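Local atomic coordinates of DNA polymerase sliding clamp (Archaeoglobus fulgidus, PDB entry 1RWZ), a protein that forms a homotrimeric ring around DNA and probably serves as a moving platform that tethers DNA polymerase and other replication proteins to it. Residues 43-48 / 236-241; 189-194 / 213-218. All blocks are in the same frame, centred on the assembly; numbering follows the deposited sequence.

Contact 1: 43-48 / 236-241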
loop_
_atom_site.group_PDB
_atom_site.type_symbol
_atom_site.label_atom_id
_atom_site.label_comp_id
_atom_site.label_asym_id
_atom_site.label_seq_id
_atom_site.Cartn_x
_atom_site.Cartn_y
_atom_site.Cartn_z
ATOM N N ASN A 43 -2.286 -29.943 13.650
ATOM C CA ASN A 43 -3.339 -30.896 13.299
ATOM C C ASN A 43 -4.724 -30.319 13.573
ATOM O O ASN A 43 -5.635 -31.019 14.021
ATOM C CB ASN A 43 -3.157 -32.199 14.077
ATOM C CG ASN A 43 -2.099 -33.090 13.469
ATOM O OD1 ASN A 43 -2.383 -33.899 12.584
ATOM N ND2 ASN A 43 -0.863 -32.935 13.926
ATOM N N VAL A 44 -4.873 -29.031 13.290
ATOM C CA VAL A 44 -6.134 -28.338 13.497
ATOM C C VAL A 44 -6.814 -28.081 12.155
ATOM O O VAL A 44 -8.036 -27.974 12.078
ATOM C CB VAL A 44 -5.898 -26.994 14.217
ATOM C CG1 VAL A 44 -7.201 -26.234 14.358
ATOM C CG2 VAL A 44 -5.281 -27.245 15.595
ATOM N N ALA A 45 -6.014 -27.999 11.097
ATOM C CA ALA A 45 -6.549 -27.739 9.763
ATOM C C ALA A 45 -5.870 -28.568 8.684
ATOM O O ALA A 45 -4.702 -28.945 8.810
ATOM C CB ALA A 45 -6.408 -26.257 9.442
ATOM N N MET A 46 -6.615 -28.848 7.619
ATOM C CA MET A 46 -6.112 -29.614 6.490
ATOM C C MET A 46 -6.470 -28.849 5.218
ATOM O O MET A 46 -7.442 -28.095 5.198
ATOM C CB MET A 46 -6.770 -30.999 6.458
ATOM C CG MET A 46 -6.322 -31.907 5.309
ATOM S SD MET A 46 -7.258 -33.471 5.206
ATOM C CE MET A 46 -6.362 -34.501 6.344
ATOM N N VAL A 47 -5.673 -29.032 4.174
ATOM C CA VAL A 47 -5.945 -28.390 2.891
ATOM C C VAL A 47 -5.885 -29.465 1.811
ATOM O O VAL A 47 -5.024 -30.345 1.836
ATOM C CB VAL A 47 -4.926 -27.256 2.579
ATOM C CG1 VAL A 47 -3.514 -27.817 2.469
ATOM C CG2 VAL A 47 -5.334 -26.535 1.283
ATOM N N ILE A 48 -6.829 -29.410 0.879
ATOM C CA ILE A 48 -6.889 -30.374 -0.204
ATOM C C ILE A 48 -7.012 -29.551 -1.478
ATOM O O ILE A 48 -7.984 -28.818 -1.645
ATOM C CB ILE A 48 -8.126 -31.276 -0.088
ATOM C CG1 ILE A 48 -8.175 -31.933 1.299
ATOM C CG2 ILE A 48 -8.093 -32.331 -1.187
ATOM C CD1 ILE A 48 -9.516 -32.581 1.626
ATOM N N TYR A 236 -10.479 -26.416 2.573
ATOM C CA TYR A 236 -9.852 -26.333 3.883
ATOM C C TYR A 236 -10.822 -27.007 4.842
ATOM O O TYR A 236 -12.039 -26.826 4.740
ATOM C CB TYR A 236 -9.648 -24.879 4.321
ATOM C CG TYR A 236 -8.451 -24.179 3.711
ATOM C CD1 TYR A 236 -8.616 -23.064 2.882
ATOM C CD2 TYR A 236 -7.152 -24.595 4.005
ATOM C CE1 TYR A 236 -7.513 -22.381 2.367
ATOM C CE2 TYR A 236 -6.045 -23.921 3.498
ATOM C CZ TYR A 236 -6.230 -22.815 2.685
ATOM O OH TYR A 236 -5.132 -22.128 2.216
ATOM N N ILE A 237 -10.287 -27.804 5.759
ATOM C CA ILE A 237 -11.110 -28.479 6.754
ATOM C C ILE A 237 -10.557 -28.004 8.088
ATOM O O ILE A 237 -9.345 -28.034 8.309
ATOM C CB ILE A 237 -10.994 -30.013 6.642
ATOM C CG1 ILE A 237 -11.463 -30.457 5.253
ATOM C CG2 ILE A 237 -11.846 -30.679 7.728
ATOM C CD1 ILE A 237 -11.300 -31.935 4.974
ATOM N N LEU A 238 -11.446 -27.552 8.963
ATOM C CA LEU A 238 -11.042 -27.019 10.256
ATOM C C LEU A 238 -11.716 -27.739 11.414
ATOM O O LEU A 238 -12.942 -27.855 11.451
ATOM C CB LEU A 238 -11.379 -25.524 10.317
ATOM C CG LEU A 238 -11.097 -24.760 11.612
ATOM C CD1 LEU A 238 -9.614 -24.858 11.950
ATOM C CD2 LEU A 238 -11.514 -23.302 11.454
ATOM N N ALA A 239 -10.902 -28.215 12.356
ATOM C CA ALA A 239 -11.412 -28.914 13.540
ATOM C C ALA A 239 -12.274 -27.965 14.369
ATOM O O ALA A 239 -12.012 -26.761 14.434
ATOM C CB ALA A 239 -10.237 -29.438 14.385
ATOM N N PRO A 240 -13.310 -28.498 15.035
ATOM C CA PRO A 240 -14.202 -27.673 15.852
ATOM C C PRO A 240 -13.787 -27.492 17.308
ATOM O O PRO A 240 -12.968 -28.248 17.836
ATOM C CB PRO A 240 -15.521 -28.418 15.749
ATOM C CG PRO A 240 -15.055 -29.863 15.845
ATOM C CD PRO A 240 -13.808 -29.886 14.946
ATOM N N ARG A 241 -14.358 -26.469 17.937
ATOM C CA ARG A 241 -14.146 -26.200 19.350
ATOM C C ARG A 241 -15.476 -26.640 19.962
ATOM O O ARG A 241 -16.364 -27.087 19.237
ATOM C CB ARG A 241 -13.897 -24.706 19.605
ATOM C CG ARG A 241 -12.576 -24.195 19.017
ATOM C CD ARG A 241 -12.243 -22.767 19.451
ATOM N NE ARG A 241 -10.958 -22.326 18.897
ATOM C CZ ARG A 241 -10.299 -21.234 19.279
ATOM N NH1 ARG A 241 -10.787 -20.449 20.227
ATOM N NH2 ARG A 241 -9.139 -20.927 18.716
#
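Val47 and Tyr236 meet in the tightly packed part of this contact. The two side chains lie side by side, pointing the same way from a non-hydrogen-bonded pair, and Val47 CG2 comes within 3.5 Å of Tyr236 CE2, oblique to the ring. Val47 holds CG2 anti to its backbone N (CG1 at chi1 62°), which leaves CG2 beside the tyrosine. The rim of that ring also passes near Met46 O, while its hydroxyl hydrogen-bonds Ala17 O and the ring stacks on Phe201. Met46 N donates to Ile237 O and Ile237 N to Met46 O, both at 2.9 Å. Strands 45-52 and 232-238 thus run antiparallel and join the N- and C-terminal domains of the PCNA fold through one continuous antiparallel sheet. Ala45 and Leu238 share the face of Val47 and Tyr236, beneath helix 195-201. On the other face Ile48 CD1 reaches Ile237 CD1 at 3.8 Å, but Met46 leads its end away from strand 236-238 and also touches Pro120, SD staying 4.3 Å from Ile237 CD1. The more open side begins at the partly exposed Val44 and Ala239, although Ala239 N still donates an almost straight bond (176°) to Val44 O, and Val44 CG1 lies alongside Leu238 CD1 at 3.7 Å.

Contact 2: 189-194 / 213-218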
loop_
_atom_site.group_PDB
_atom_site.type_symbol
_atom_site.label_atom_id
_atom_site.label_comp_id
_atom_site.label_asym_id
_atom_site.label_seq_id
_atom_site.Cartn_x
_atom_site.Cartn_y
_atom_site.Cartn_z
ATOM N N ALA A 189 -27.468 -27.446 11.691
ATOM C CA ALA A 189 -26.117 -27.668 12.194
ATOM C C ALA A 189 -25.626 -26.462 12.983
ATOM O O ALA A 189 -26.038 -25.331 12.735
ATOM C CB ALA A 189 -25.171 -27.948 11.034
ATOM N N ARG A 190 -24.728 -26.705 13.930
ATOM C CA ARG A 190 -24.192 -25.630 14.753
ATOM C C ARG A 190 -22.845 -26.068 15.316
ATOM O O ARG A 190 -22.773 -27.052 16.050
ATOM C CB ARG A 190 -25.173 -25.331 15.894
ATOM C CG ARG A 190 -24.802 -24.175 16.808
ATOM C CD ARG A 190 -25.808 -24.083 17.965
ATOM N NE ARG A 190 -25.493 -23.009 18.904
ATOM C CZ ARG A 190 -25.776 -21.725 18.705
ATOM N NH1 ARG A 190 -26.391 -21.341 17.595
ATOM N NH2 ARG A 190 -25.436 -20.823 19.615
ATOM N N SER A 191 -21.783 -25.350 14.958
ATOM C CA SER A 191 -20.436 -25.656 15.445
ATOM C C SER A 191 -19.659 -24.364 15.690
ATOM O O SER A 191 -19.980 -23.325 15.115
ATOM C CB SER A 191 -19.669 -26.514 14.430
ATOM O OG SER A 191 -20.204 -27.821 14.327
ATOM N N MET A 192 -18.640 -24.426 16.541
ATOM C CA MET A 192 -17.826 -23.248 16.835
ATOM C C MET A 192 -16.411 -23.452 16.299
ATOM O O MET A 192 -15.874 -24.556 16.369
ATOM C CB MET A 192 -17.783 -22.987 18.344
ATOM C CG MET A 192 -17.034 -21.718 18.720
ATOM S SD MET A 192 -17.504 -21.086 20.339
ATOM C CE MET A 192 -18.346 -19.615 19.893
ATOM N N PHE A 193 -15.813 -22.386 15.766
ATOM C CA PHE A 193 -14.472 -22.466 15.188
ATOM C C PHE A 193 -13.576 -21.280 15.503
ATOM O O PHE A 193 -14.050 -20.206 15.873
ATOM C CB PHE A 193 -14.551 -22.589 13.659
ATOM C CG PHE A 193 -15.385 -23.739 13.187
ATOM C CD1 PHE A 193 -16.709 -23.542 12.795
ATOM C CD2 PHE A 193 -14.861 -25.027 13.173
ATOM C CE1 PHE A 193 -17.500 -24.618 12.401
ATOM C CE2 PHE A 193 -15.640 -26.112 12.783
ATOM C CZ PHE A 193 -16.965 -25.909 12.397
ATOM N N SER A 194 -12.274 -21.492 15.329
ATOM C CA SER A 194 -11.266 -20.463 15.547
ATOM C C SER A 194 -11.245 -19.467 14.394
ATOM O O SER A 194 -11.090 -19.852 13.232
ATOM C CB SER A 194 -9.881 -21.098 15.670
ATOM O OG SER A 194 -8.871 -20.177 15.285
ATOM N N ILE A 213 -19.913 -24.489 1.800
ATOM C CA ILE A 213 -19.649 -24.873 3.181
ATOM C C ILE A 213 -20.435 -26.131 3.516
ATOM O O ILE A 213 -21.636 -26.192 3.264
ATOM C CB ILE A 213 -20.103 -23.772 4.159
ATOM C CG1 ILE A 213 -19.424 -22.445 3.810
ATOM C CG2 ILE A 213 -19.792 -24.194 5.602
ATOM C CD1 ILE A 213 -19.962 -21.260 4.600
ATOM N N HIS A 214 -19.751 -27.132 4.067
ATOM C CA HIS A 214 -20.399 -28.374 4.500
ATOM C C HIS A 214 -20.280 -28.290 6.020
ATOM O O HIS A 214 -19.175 -28.266 6.563
ATOM C CB HIS A 214 -19.650 -29.587 3.949
ATOM C CG HIS A 214 -19.669 -29.673 2.454
ATOM N ND1 HIS A 214 -20.752 -30.153 1.748
ATOM C CD2 HIS A 214 -18.752 -29.305 1.530
ATOM C CE1 HIS A 214 -20.500 -30.078 0.453
ATOM N NE2 HIS A 214 -19.293 -29.565 0.293
ATOM N N LEU A 215 -21.421 -28.242 6.701
ATOM C CA LEU A 215 -21.440 -28.065 8.145
ATOM C C LEU A 215 -22.245 -29.084 8.942
ATOM O O LEU A 215 -23.333 -29.492 8.535
ATOM C CB LEU A 215 -21.980 -26.663 8.450
ATOM C CG LEU A 215 -22.088 -26.132 9.880
ATOM C CD1 LEU A 215 -20.697 -25.865 10.440
ATOM C CD2 LEU A 215 -22.896 -24.838 9.874
ATOM N N GLY A 216 -21.699 -29.463 10.094
ATOM C CA GLY A 216 -22.364 -30.402 10.983
ATOM C C GLY A 216 -22.360 -29.819 12.389
ATOM O O GLY A 216 -22.089 -28.631 12.571
ATOM N N THR A 217 -22.653 -30.641 13.392
ATOM C CA THR A 217 -22.681 -30.172 14.775
ATOM C C THR A 217 -21.540 -30.829 15.550
ATOM O O THR A 217 -21.507 -32.051 15.700
ATOM C CB THR A 217 -24.043 -30.502 15.432
ATOM O OG1 THR A 217 -25.072 -29.746 14.778
ATOM C CG2 THR A 217 -24.033 -30.164 16.915
ATOM N N ASN A 218 -20.610 -29.998 16.020
ATOM C CA ASN A 218 -19.420 -30.434 16.746
ATOM C C ASN A 218 -18.560 -31.321 15.850
ATOM O O ASN A 218 -17.921 -32.268 16.302
ATOM C CB ASN A 218 -19.805 -31.164 18.036
ATOM C CG ASN A 218 -20.501 -30.254 19.025
ATOM O OD1 ASN A 218 -20.024 -29.153 19.313
ATOM N ND2 ASN A 218 -21.634 -30.705 19.552
HETATM O O HOH W 1 -18.473 -27.096 17.619
#
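Strand 189-194 runs nearly perpendicular to strand 213-215, at 96° with the axes 8.5 Å apart, and the backbones draw close only where the segment 213-218 leaves its strand: Ala189, Arg190 and Ser191 lie opposite Gly216, Thr217 and Asn218. Between them Thr217 CA sends a CH-O contact to Arg190 O. The direct hydrogen bonds between the segments all use side-chain hydroxyls. Ser191 OG donates to Gly216 O at 2.7 Å, approaching from above the carbonyl plane, and accepts from Asn218 N at 2.8 Å in a rather bent bond (131°). Gripped twice, the hydroxyl bridges two backbone groups flanking Thr217; with OG anti to its own carbonyl carbon (chi1 -69°), it stands beside the backbone N and reaches both. Thr217 OG1 accepts a longer bond from Arg190 N, 3.2 Å away. In the C-terminal domain of this clamp the contact joins two sheets, with 189-194 at the edge of a four-stranded one and 210-215 in the long sheet that continues into the N-terminal domain. Beyond the hydroxyls, toward Leu215, the contact turns apolar. Ala189 CB packs against Leu215 CG at 3.8 Å, and Leu215 CD1 meets the edge of the Phe193 ring at CE1, 4.0 Å off. Phe193 also makes an edge-to-face contact with Phe154. Toward the exposed Asn218, a water accepts from Met192 N and donates to Asn218 OD1.

Overall arrangement
The two contacts illustrate how one chain ties its strands together by different means, strand to strand in contact 1 and largely strand to loop in contact 2. Contact 1, about 11 Å from the chain's centre, continues one sheet across the two domains through regular backbone bonds; contact 2, about 18 Å out, joins that sheet to another within the C-terminal domain, using serine and threonine hydroxyls and a water. Both are mostly buried, but contact 2 ends in exposed Thr217 and Asn218. Their centres lie 12 Å apart, and contact 2 is nested within the chain loop that contact 1 closes. They touch directly: Arg241 N probably hydrogen-bonds Met192 O, and the Phe193 ring packs near Leu238 O and Ala239 O.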